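PDB 6OW4: oxidoreductase, short chain dehydrogenase/reductase family protein from Bifidobacterium adolescentis L2-32, which acts as an NADH-dependent 20beta-hydroxysteroid dehydrogenase, interconverting keto and hydroxyl groups at carbon 20 of steroids. Local coordinates for residues F[22-25]-F[26-29]. Sequence-based numbering, arbitrary orientation.
Sequences PLDK and WKDS
D24 and W26 lie alongside each other, and the indole NE1 donates to D24 OD1 at 3.0 Å, the hydrogen bond bent to 150° at the hydrogen. The carboxylate stands almost perpendicular to the indole, its plane 87° from that of the ring, and OD1 is approached on its anti side. This same oxygen also takes a salt bridge from R55 and a hydrogen bond from N56 of the second subunit, so three donors converge on OD1 and probably favour the ionised form. With CG of W26 set between its backbone N and carbonyl carbon (chi1 64°), the indole folds back beside D24; a phenylalanine here would lack the N-H and would probably cost OD1 one of its donors, leaving the carboxylate less firmly turned toward the ring. K27 CG sits over one face near the rim of the indole, and a bend at chi3 brings CE to 3.5 Å from D24 CB, while NZ stays 4.2 Å from D24 OD2, beyond salt-bridge range. K25 sends its extended side chain away to D263 of the second subunit in a salt bridge, and its carbonyl O accepts D28 N at 3.0 Å. That bond closes a type I beta turn, K25 to D28, in an N-terminal arm that packs against a neighbouring Rossmann-fold subunit of the SDR tetramer.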
loop_
_atom_site.group_PDB
_atom_site.type_symbol
_atom_site.label_atom_id
_atom_site.label_comp_id
_atom_site.label_asym_id
_atom_site.label_seq_id
_atom_site.Cartn_x
_atom_site.Cartn_y
_atom_site.Cartn_z
ATOM N N PRO F 22 15.459 17.841 21.630
ATOM C CA PRO F 22 15.377 17.478 23.046
ATOM C C PRO F 22 14.717 16.102 23.240
ATOM O O PRO F 22 13.710 15.841 22.603
ATOM C CB PRO F 22 14.547 18.611 23.670
ATOM C CG PRO F 22 13.713 19.136 22.522
ATOM C CD PRO F 22 14.579 18.970 21.290
ATOM N N LEU F 23 15.300 15.277 24.117
ATOM C CA LEU F 23 14.976 13.832 24.286
ATOM C C LEU F 23 13.812 13.639 25.265
ATOM O O LEU F 23 13.066 12.656 25.087
ATOM C CB LEU F 23 16.224 13.094 24.787
ATOM C CG LEU F 23 17.087 12.425 23.716
ATOM C CD1 LEU F 23 17.295 13.329 22.512
ATOM C CD2 LEU F 23 18.426 12.002 24.300
ATOM N N ASP F 24 13.675 14.514 26.268
ATOM C CA ASP F 24 12.769 14.299 27.429
ATOM C C ASP F 24 12.169 15.633 27.888
ATOM O O ASP F 24 12.662 16.201 28.880
ATOM C CB ASP F 24 13.519 13.583 28.554
ATOM C CG ASP F 24 14.182 12.289 28.112
ATOM O OD1 ASP F 24 13.459 11.292 27.918
ATOM O OD2 ASP F 24 15.416 12.294 27.945
ATOM N N LYS F 25 11.121 16.091 27.197
ATOM C CA LYS F 25 10.343 17.310 27.550
ATOM C C LYS F 25 9.485 17.037 28.792
ATOM O O LYS F 25 9.134 18.012 29.484
ATOM C CB LYS F 25 9.462 17.748 26.375
ATOM C CG LYS F 25 10.213 18.132 25.107
ATOM C CD LYS F 25 9.320 18.681 24.015
ATOM C CE LYS F 25 10.040 18.850 22.695
ATOM N NZ LYS F 25 9.132 19.338 21.632
ATOM N N TRP F 26 9.160 15.765 29.057
ATOM C CA TRP F 26 8.326 15.319 30.208
ATOM C C TRP F 26 9.008 15.672 31.536
ATOM O O TRP F 26 8.299 15.708 32.563
ATOM C CB TRP F 26 8.014 13.818 30.120
ATOM C CG TRP F 26 9.210 12.918 30.212
ATOM C CD1 TRP F 26 9.968 12.457 29.175
ATOM C CD2 TRP F 26 9.777 12.346 31.404
ATOM N NE1 TRP F 26 10.969 11.649 29.638
ATOM C CE2 TRP F 26 10.878 11.561 31.002
ATOM C CE3 TRP F 26 9.466 12.420 32.767
ATOM C CZ2 TRP F 26 11.668 10.860 31.913
ATOM C CZ3 TRP F 26 10.247 11.727 33.667
ATOM C CH2 TRP F 26 11.332 10.959 33.244
ATOM N N LYS F 27 10.323 15.920 31.514
ATOM C CA LYS F 27 11.122 16.332 32.699
ATOM C C LYS F 27 11.130 17.864 32.824
ATOM O O LYS F 27 12.058 18.392 33.464
ATOM C CB LYS F 27 12.533 15.740 32.609
ATOM C CG LYS F 27 12.576 14.219 32.680
ATOM C CD LYS F 27 13.933 13.644 33.027
ATOM C CE LYS F 27 14.832 13.466 31.823
ATOM N NZ LYS F 27 16.008 12.621 32.140
ATOM N N ASP F 28 10.134 18.544 32.243
ATOM C CA ASP F 28 9.817 19.971 32.510
ATOM C C ASP F 28 8.430 20.042 33.158
ATOM O O ASP F 28 7.462 19.559 32.538
ATOM C CB ASP F 28 9.884 20.817 31.237
ATOM C CG ASP F 28 9.795 22.314 31.489
ATOM O OD1 ASP F 28 9.111 22.714 32.455
ATOM O OD2 ASP F 28 10.414 23.073 30.717
ATOM N N SER F 29 8.352 20.622 34.360
ATOM C CA SER F 29 7.109 20.792 35.160
ATOM C C SER F 29 6.059 21.557 34.347
ATOM O O SER F 29 4.873 21.182 34.413
ATOM C CB SER F 29 7.399 21.499 36.462
ATOM O OG SER F 29 8.545 20.951 37.094
#